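Local coordinates for XRE family transcriptional regulator (Enterobacter cloacae subsp. cloacae, PDB 6B8W), which probably regulates transcription as a DNA-binding factor of the XRE family, this chain being its metal-binding cupin domain, at residues H35-E49 and L61-K73. Sequence-based numbering, arbitrary orientation. Where two conformers were deposited one is given.
Sequences HEAGVIEHVVVISGE and LYPDQGVRFAGDK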
ATOM      1  N   HIS A  35       4.403 -19.608  -4.969  1.00 27.65           N
ATOM      2  CA  HIS A  35       5.060 -18.966  -3.839  1.00 27.96           C
ATOM      3  C   HIS A  35       5.322 -20.010  -2.780  1.00 26.32           C
ATOM      4  O   HIS A  35       4.722 -21.065  -2.803  1.00 26.11           O
ATOM      5  CB  HIS A  35       4.184 -17.881  -3.212  1.00 29.43           C
ATOM      6  CG  HIS A  35       4.282 -16.551  -3.870  1.00 33.21           C
ATOM      7  ND1 HIS A  35       5.315 -15.672  -3.610  1.00 35.42           N
ATOM      8  CD2 HIS A  35       3.421 -15.894  -4.686  1.00 35.68           C
ATOM      9  CE1 HIS A  35       5.116 -14.559  -4.292  1.00 37.07           C
ATOM     10  NE2 HIS A  35       3.979 -14.669  -4.957  1.00 37.14           N
ATOM     11  N   GLU A  36       6.223 -19.689  -1.859  1.00 24.70           N
ATOM     12  CA  GLU A  36       6.523 -20.543  -0.746  1.00 25.11           C
ATOM     13  C   GLU A  36       5.261 -20.760   0.104  1.00 24.39           C
ATOM     14  O   GLU A  36       4.462 -19.829   0.285  1.00 23.33           O
ATOM     15  CB  GLU A  36       7.604 -19.907   0.118  1.00 25.38           C
ATOM     16  CG  GLU A  36       7.983 -20.720   1.346  1.00 26.27           C
ATOM     17  CD  GLU A  36       8.953 -19.978   2.245  1.00 27.16           C
ATOM     18  OE1 GLU A  36       9.448 -18.876   1.850  1.00 26.33           O
ATOM     19  OE2 GLU A  36       9.205 -20.496   3.348  1.00 27.42           O
ATOM     20  N   ALA A  37       5.099 -21.977   0.621  1.00 24.91           N
ATOM     21  CA  ALA A  37       3.971 -22.308   1.514  1.00 24.97           C
ATOM     22  C   ALA A  37       3.896 -21.298   2.657  1.00 25.12           C
ATOM     23  O   ALA A  37       4.908 -20.990   3.275  1.00 25.47           O
ATOM     24  CB  ALA A  37       4.123 -23.719   2.067  1.00 26.19           C
ATOM     25  N   GLY A  38       2.704 -20.770   2.931  1.00 25.91           N
ATOM     26  CA  GLY A  38       2.527 -19.816   4.034  1.00 26.71           C
ATOM     27  C   GLY A  38       2.619 -18.341   3.669  1.00 26.49           C
ATOM     28  O   GLY A  38       2.356 -17.475   4.506  1.00 28.08           O
ATOM     29  N   VAL A  39       3.019 -18.029   2.438  1.00 25.78           N
ATOM     30  CA  VAL A  39       3.068 -16.627   2.002  1.00 25.93           C
ATOM     31  C   VAL A  39       1.661 -16.010   2.023  1.00 26.18           C
ATOM     32  O   VAL A  39       0.674 -16.658   1.633  1.00 25.44           O
ATOM     33  CB  VAL A  39       3.667 -16.513   0.580  1.00 26.28           C
ATOM     34  CG1 VAL A  39       3.284 -15.207  -0.109  1.00 27.16           C
ATOM     35  CG2 VAL A  39       5.174 -16.696   0.631  1.00 25.83           C
ATOM     36  N   ILE A  40       1.574 -14.778   2.515  1.00 26.31           N
ATOM     37  CA  ILE A  40       0.326 -14.036   2.510  1.00 27.40           C
ATOM     38  C   ILE A  40       0.486 -12.887   1.511  1.00 25.99           C
ATOM     39  O   ILE A  40       1.516 -12.233   1.487  1.00 26.44           O
ATOM     40  CB  ILE A  40      -0.046 -13.465   3.878  1.00 27.84           C
ATOM     41  CG1 ILE A  40      -0.170 -14.566   4.924  1.00 29.55           C
ATOM     42  CG2 ILE A  40      -1.355 -12.658   3.786  1.00 28.35           C
ATOM     43  CD1 ILE A  40      -1.279 -15.581   4.669  1.00 30.37           C
ATOM     44  N   GLU A  41      -0.535 -12.684   0.685  1.00 25.24           N
ATOM     45  CA  GLU A  41      -0.576 -11.601  -0.263  1.00 25.75           C
ATOM     46  C   GLU A  41      -1.780 -10.669   0.007  1.00 25.77           C
ATOM     47  O   GLU A  41      -2.871 -11.125   0.390  1.00 25.47           O
ATOM     48  CB  GLU A  41      -0.596 -12.113  -1.712  1.00 26.60           C
ATOM     49  CG  GLU A  41      -0.709 -10.986  -2.740  1.00 27.27           C
ATOM     50  CD  GLU A  41      -0.457 -11.368  -4.197  1.00 28.71           C
ATOM     51  OE1 GLU A  41      -0.116 -12.540  -4.501  1.00 30.01           O
ATOM     52  OE2 GLU A  41      -0.613 -10.456  -5.060  1.00 28.56           O
ATOM     53  N   HIS A  42      -1.544  -9.364  -0.140  1.00 25.03           N
ATOM     54  CA  HIS A  42      -2.609  -8.360  -0.066  1.00 24.95           C
ATOM     55  C   HIS A  42      -2.592  -7.654  -1.421  1.00 24.98           C
ATOM     56  O   HIS A  42      -1.537  -7.309  -1.931  1.00 26.83           O
ATOM     57  CB  HIS A  42      -2.366  -7.268   0.997  1.00 25.54           C
ATOM     58  CG  HIS A  42      -2.479  -7.716   2.419  1.00 26.70           C
ATOM     59  ND1 HIS A  42      -1.474  -8.399   3.068  1.00 27.08           N
ATOM     60  CD2 HIS A  42      -3.453  -7.513   3.344  1.00 27.24           C
ATOM     61  CE1 HIS A  42      -1.832  -8.622   4.320  1.00 27.87           C
ATOM     62  NE2 HIS A  42      -3.029  -8.095   4.515  1.00 27.50           N
ATOM     63  N   VAL A  43      -3.759  -7.452  -1.994  1.00 24.09           N
ATOM     64  CA  VAL A  43      -3.908  -6.657  -3.202  1.00 24.02           C
ATOM     65  C   VAL A  43      -4.805  -5.490  -2.806  1.00 23.87           C
ATOM     66  O   VAL A  43      -5.838  -5.695  -2.137  1.00 23.25           O
ATOM     67  CB  VAL A  43      -4.562  -7.451  -4.338  1.00 24.67           C
ATOM     68  CG1 VAL A  43      -5.036  -6.537  -5.463  1.00 25.39           C
ATOM     69  CG2 VAL A  43      -3.577  -8.475  -4.885  1.00 24.97           C
ATOM     70  N   VAL A  44      -4.380  -4.282  -3.172  0.60 23.85           N
ATOM     71  CA  VAL A  44      -5.147  -3.059  -2.952  0.60 23.86           C
ATOM     72  C   VAL A  44      -5.164  -2.314  -4.275  0.60 23.66           C
ATOM     73  O   VAL A  44      -4.110  -2.092  -4.879  0.60 23.80           O
ATOM     74  CB  VAL A  44      -4.512  -2.146  -1.882  0.60 25.02           C
ATOM     75  CG1 VAL A  44      -5.294  -0.840  -1.753  0.60 25.59           C
ATOM     76  CG2 VAL A  44      -4.439  -2.861  -0.542  0.60 25.61           C
ATOM     77  N   VAL A  45      -6.349  -1.955  -4.751  1.00 23.46           N
ATOM     78  CA  VAL A  45      -6.462  -1.203  -6.008  1.00 24.23           C
ATOM     79  C   VAL A  45      -6.205   0.274  -5.731  1.00 25.05           C
ATOM     80  O   VAL A  45      -6.731   0.829  -4.780  1.00 24.87           O
ATOM     81  CB  VAL A  45      -7.843  -1.413  -6.661  1.00 24.22           C
ATOM     82  CG1 VAL A  45      -8.022  -0.556  -7.910  1.00 25.01           C
ATOM     83  CG2 VAL A  45      -8.017  -2.886  -7.029  1.00 24.52           C
ATOM     84  N   ILE A  46      -5.388   0.894  -6.574  1.00 26.59           N
ATOM     85  CA  ILE A  46      -5.040   2.304  -6.439  1.00 28.56           C
ATOM     86  C   ILE A  46      -5.902   3.117  -7.388  1.00 28.88           C
ATOM     87  O   ILE A  46      -6.559   4.059  -6.961  1.00 28.51           O
ATOM     88  CB  ILE A  46      -3.540   2.539  -6.719  1.00 28.92           C
ATOM     89  CG1 ILE A  46      -2.678   1.625  -5.836  1.00 28.57           C
ATOM     90  CG2 ILE A  46      -3.182   3.998  -6.528  1.00 29.93           C
ATOM     91  CD1 ILE A  46      -2.996   1.646  -4.361  1.00 29.01           C
ATOM     92  N   SER A  47      -5.893   2.747  -8.671  1.00 28.87           N
ATOM     93  CA  SER A  47      -6.729   3.429  -9.680  1.00 30.49           C
ATOM     94  C   SER A  47      -7.223   2.409 -10.713  1.00 29.17           C
ATOM     95  O   SER A  47      -6.550   1.436 -10.999  1.00 28.37           O
ATOM     96  CB  SER A  47      -5.967   4.565 -10.355  1.00 33.00           C
ATOM     97  OG  SER A  47      -4.855   4.095 -11.076  1.00 36.82           O
ATOM     98  N   GLY A  48      -8.416   2.628 -11.234  1.00 28.73           N
ATOM     99  CA  GLY A  48      -9.002   1.708 -12.199  1.00 29.74           C
ATOM    100  C   GLY A  48      -9.845   0.659 -11.505  1.00 29.65           C
ATOM    101  O   GLY A  48     -10.305   0.876 -10.394  1.00 29.72           O
ATOM    102  N   GLU A  49     -10.032  -0.472 -12.180  1.00 29.16           N
ATOM    103  CA  GLU A  49     -10.837  -1.590 -11.701  1.00 30.69           C
ATOM    104  C   GLU A  49     -10.072  -2.866 -11.969  1.00 28.96           C
ATOM    105  O   GLU A  49      -9.607  -3.079 -13.073  1.00 27.22           O
ATOM    106  CB  GLU A  49     -12.137  -1.697 -12.478  1.00 34.04           C
ATOM    107  CG  GLU A  49     -12.992  -0.470 -12.417  1.00 37.71           C
ATOM    108  CD  GLU A  49     -14.290  -0.638 -13.163  1.00 39.93           C
ATOM    109  OE1 GLU A  49     -14.552  -1.735 -13.714  1.00 37.94           O
ATOM    110  OE2 GLU A  49     -15.050   0.343 -13.160  1.00 43.34           O
ATOM    111  N   LEU A  61     -12.573  -5.490  -7.820  1.00 26.34           N
ATOM    112  CA  LEU A  61     -12.106  -4.573  -6.773  1.00 27.66           C
ATOM    113  C   LEU A  61     -11.955  -3.178  -7.342  1.00 27.17           C
ATOM    114  O   LEU A  61     -11.396  -3.003  -8.429  1.00 27.94           O
ATOM    115  CB  LEU A  61     -10.772  -5.039  -6.246  1.00 27.51           C
ATOM    116  CG  LEU A  61     -10.773  -6.377  -5.508  1.00 29.21           C
ATOM    117  CD1 LEU A  61      -9.340  -6.785  -5.229  1.00 30.30           C
ATOM    118  CD2 LEU A  61     -11.557  -6.311  -4.208  1.00 30.80           C
ATOM    119  N   TYR A  62     -12.453  -2.186  -6.604  1.00 27.43           N
ATOM    120  CA  TYR A  62     -12.390  -0.785  -6.998  1.00 27.79           C
ATOM    121  C   TYR A  62     -11.319  -0.074  -6.129  1.00 27.10           C
ATOM    122  O   TYR A  62     -10.822  -0.673  -5.160  1.00 26.36           O
ATOM    123  CB  TYR A  62     -13.776  -0.140  -6.853  1.00 29.80           C
ATOM    124  CG  TYR A  62     -14.784  -0.748  -7.796  1.00 31.04           C
ATOM    125  CD1 TYR A  62     -14.875  -0.324  -9.127  1.00 31.41           C
ATOM    126  CD2 TYR A  62     -15.607  -1.785  -7.378  1.00 32.06           C
ATOM    127  CE1 TYR A  62     -15.772  -0.914  -9.999  1.00 32.90           C
ATOM    128  CE2 TYR A  62     -16.517  -2.367  -8.239  1.00 33.59           C
ATOM    129  CZ  TYR A  62     -16.594  -1.933  -9.538  1.00 33.99           C
ATOM    130  OH  TYR A  62     -17.487  -2.532 -10.368  1.00 37.96           O
ATOM    131  N   PRO A  63     -10.964   1.183  -6.469  1.00 26.39           N
ATOM    132  CA  PRO A  63      -9.925   1.910  -5.721  1.00 26.91           C
ATOM    133  C   PRO A  63     -10.084   1.876  -4.213  1.00 28.00           C
ATOM    134  O   PRO A  63     -11.169   2.097  -3.702  1.00 27.68           O
ATOM    135  CB  PRO A  63     -10.043   3.321  -6.268  1.00 27.32           C
ATOM    136  CG  PRO A  63     -10.411   3.048  -7.707  1.00 27.07           C
ATOM    137  CD  PRO A  63     -11.468   2.013  -7.577  1.00 26.53           C
ATOM    138  N   ASP A  64      -8.969   1.590  -3.537  1.00 29.55           N
ATOM    139  CA  ASP A  64      -8.868   1.462  -2.082  1.00 29.96           C
ATOM    140  C   ASP A  64      -9.593   0.233  -1.512  1.00 30.38           C
ATOM    141  O   ASP A  64      -9.680   0.072  -0.293  1.00 29.99           O
ATOM    142  CB  ASP A  64      -9.193   2.780  -1.347  1.00 32.91           C
ATOM    143  CG  ASP A  64      -8.019   3.772  -1.374  1.00 34.15           C
ATOM    144  OD1 ASP A  64      -6.949   3.456  -1.960  1.00 32.60           O
ATOM    145  OD2 ASP A  64      -8.160   4.867  -0.782  1.00 38.32           O
ATOM    146  N   GLN A  65     -10.044  -0.664  -2.396  1.00 28.66           N
ATOM    147  CA  GLN A  65     -10.606  -1.909  -1.959  1.00 29.94           C
ATOM    148  C   GLN A  65      -9.480  -2.901  -2.050  1.00 29.89           C
ATOM    149  O   GLN A  65      -8.606  -2.767  -2.897  1.00 28.83           O
ATOM    150  CB  GLN A  65     -11.789  -2.365  -2.806  1.00 30.49           C
ATOM    151  CG  GLN A  65     -13.001  -1.441  -2.659  1.00 32.02           C
ATOM    152  CD  GLN A  65     -14.203  -1.942  -3.431  1.00 31.96           C
ATOM    153  OE1 GLN A  65     -14.087  -2.818  -4.279  1.00 30.56           O
ATOM    154  NE2 GLN A  65     -15.353  -1.392  -3.138  1.00 33.38           N
ATOM    155  N   GLY A  66      -9.505  -3.893  -1.167  1.00 29.97           N
ATOM    156  CA  GLY A  66      -8.461  -4.887  -1.131  1.00 29.34           C
ATOM    157  C   GLY A  66      -8.895  -6.255  -0.673  1.00 29.11           C
ATOM    158  O   GLY A  66     -10.018  -6.446  -0.235  1.00 29.94           O
ATOM    159  N   VAL A  67      -7.982  -7.206  -0.795  1.00 28.02           N
ATOM    160  CA  VAL A  67      -8.223  -8.567  -0.381  1.00 28.08           C
ATOM    161  C   VAL A  67      -6.920  -9.153   0.120  1.00 27.63           C
ATOM    162  O   VAL A  67      -5.849  -8.881  -0.442  1.00 27.09           O
ATOM    163  CB  VAL A  67      -8.827  -9.414  -1.533  1.00 28.75           C
ATOM    164  CG1 VAL A  67      -7.955  -9.379  -2.783  1.00 27.94           C
ATOM    165  CG2 VAL A  67      -9.066 -10.856  -1.087  1.00 29.48           C
ATOM    166  N   ARG A  68      -7.018  -9.929   1.198  1.00 27.89           N
ATOM    167  CA  ARG A  68      -5.889 -10.619   1.804  1.00 27.22           C
ATOM    168  C   ARG A  68      -6.102 -12.095   1.553  1.00 27.06           C
ATOM    169  O   ARG A  68      -7.183 -12.616   1.826  1.00 25.76           O
ATOM    170  CB  ARG A  68      -5.889 -10.373   3.299  1.00 28.69           C
ATOM    171  CG  ARG A  68      -4.738 -10.983   4.075  1.00 28.62           C
ATOM    172  CD  ARG A  68      -5.058 -10.830   5.545  1.00 30.43           C
ATOM    173  NE  ARG A  68      -4.010 -11.231   6.472  1.00 31.20           N
ATOM    174  CZ  ARG A  68      -3.734 -12.486   6.824  1.00 33.26           C
ATOM    175  NH1 ARG A  68      -4.370 -13.514   6.260  1.00 32.64           N
ATOM    176  NH2 ARG A  68      -2.783 -12.715   7.725  1.00 33.07           N
ATOM    177  N   PHE A  69      -5.069 -12.792   1.076  1.00 26.36           N
ATOM    178  CA  PHE A  69      -5.232 -14.199   0.763  1.00 25.88           C
ATOM    179  C   PHE A  69      -3.919 -14.963   0.746  1.00 25.69           C
ATOM    180  O   PHE A  69      -2.827 -14.378   0.844  1.00 25.49           O
ATOM    181  CB  PHE A  69      -5.936 -14.328  -0.588  1.00 26.20           C
ATOM    182  CG  PHE A  69      -5.187 -13.666  -1.716  1.00 25.23           C
ATOM    183  CD1 PHE A  69      -5.348 -12.312  -1.981  1.00 25.17           C
ATOM    184  CD2 PHE A  69      -4.297 -14.392  -2.487  1.00 25.70           C
ATOM    185  CE1 PHE A  69      -4.637 -11.700  -3.007  1.00 24.90           C
ATOM    186  CE2 PHE A  69      -3.592 -13.796  -3.523  1.00 25.06           C
ATOM    187  CZ  PHE A  69      -3.759 -12.450  -3.787  1.00 25.00           C
ATOM    188  N   ALA A  70      -4.055 -16.288   0.640  1.00 25.59           N
ATOM    189  CA  ALA A  70      -2.936 -17.206   0.598  1.00 26.17           C
ATOM    190  C   ALA A  70      -2.256 -17.083  -0.758  1.00 25.75           C
ATOM    191  O   ALA A  70      -2.812 -17.500  -1.773  1.00 26.19           O
ATOM    192  CB  ALA A  70      -3.418 -18.635   0.832  1.00 27.17           C
ATOM    193  N   GLY A  71      -1.050 -16.527  -0.756  1.00 25.66           N
ATOM    194  CA  GLY A  71      -0.304 -16.254  -1.983  1.00 25.90           C
ATOM    195  C   GLY A  71       0.240 -17.487  -2.668  1.00 25.99           C
ATOM    196  O   GLY A  71       0.581 -17.444  -3.853  1.00 26.34           O
ATOM    197  N   ASP A  72       0.326 -18.575  -1.913  1.00 25.68           N
ATOM    198  CA  ASP A  72       0.818 -19.850  -2.434  1.00 26.65           C
ATOM    199  C   ASP A  72      -0.264 -20.656  -3.182  1.00 27.71           C
ATOM    200  O   ASP A  72       0.019 -21.754  -3.674  1.00 29.15           O
ATOM    201  CB  ASP A  72       1.471 -20.691  -1.315  1.00 26.70           C
ATOM    202  CG  ASP A  72       0.542 -20.984  -0.156  1.00 27.79           C
ATOM    203  OD1 ASP A  72      -0.452 -20.249   0.049  1.00 29.29           O
ATOM    204  OD2 ASP A  72       0.828 -21.938   0.588  1.00 28.16           O
ATOM    205  N   LYS A  73      -1.497 -20.151  -3.241  1.00 27.96           N
ATOM    206  CA  LYS A  73      -2.557 -20.845  -3.993  1.00 30.11           C
ATOM    207  C   LYS A  73      -2.714 -20.152  -5.350  1.00 28.47           C
ATOM    208  O   LYS A  73      -2.534 -18.943  -5.429  1.00 27.08           O
ATOM    209  CB  LYS A  73      -3.877 -20.814  -3.249  1.00 32.63           C
ATOM    210  CG  LYS A  73      -3.834 -21.437  -1.862  1.00 36.70           C
ATOM    211  CD  LYS A  73      -3.457 -22.902  -1.894  1.00 40.30           C
ATOM    212  CE  LYS A  73      -3.252 -23.432  -0.493  1.00 44.04           C
ATOM    213  NZ  LYS A  73      -2.802 -24.841  -0.562  1.00 46.84           N
TER
HETATM  214  O   HOH W   1       2.557 -21.911  -4.982  1.00 33.51           O
HETATM  215  O   HOH W   2      -0.245 -19.098   2.445  1.00 28.51           O
HETATM  216  O   HOH W   3      -6.981   4.715  -4.291  1.00 27.00           O
HETATM  217  O   HOH W   4     -17.273  -2.077 -12.896  1.00 42.11           O
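F69 lies against E41 on the inner face of an antiparallel strand pair, 40-47 with 66-70. F69 takes the crowded rotamer (chi1 59°), with CG between backbone N and carbonyl carbon, which turns the ring back across the partner strand; E41 CB sits over its face, 4.1 Å from the F69 ring centroid. The E41 carboxylate, 34° from the ring plane, runs on past F69 CZ and gives OE2 to Y77 and S89. V43 CG2 meets the F69 ring edge at CE1 (3.9 Å), and V45 CG2 packs on L61 CB (3.6 Å), a tight apolar row. Paired bonds lace the backbones, E41 N to F69 O (2.9 Å) being nearly straight.

On the opposite face of the sheet from E41 and F69, R68, extended to NE, lays CG over one face of the H42 imidazole; its NE forms a salt bridge with D12 of the second subunit, whose F9 and F17 meet the H42 ring edge-to-face.

D72 clasps the 36-39 turn: OD2 accepts G38 N (3.2 Å) from above the carboxylate plane, and water joins OD1 to V39 O. The loose, solvent side is exposed Y62, its OH water-linked to E49 OE1. Strand 40-47 contributes E41, and strand 75-78 of the facing sheet H75 and Y77, to the manganese site, empty here, inside the cupin beta-barrel.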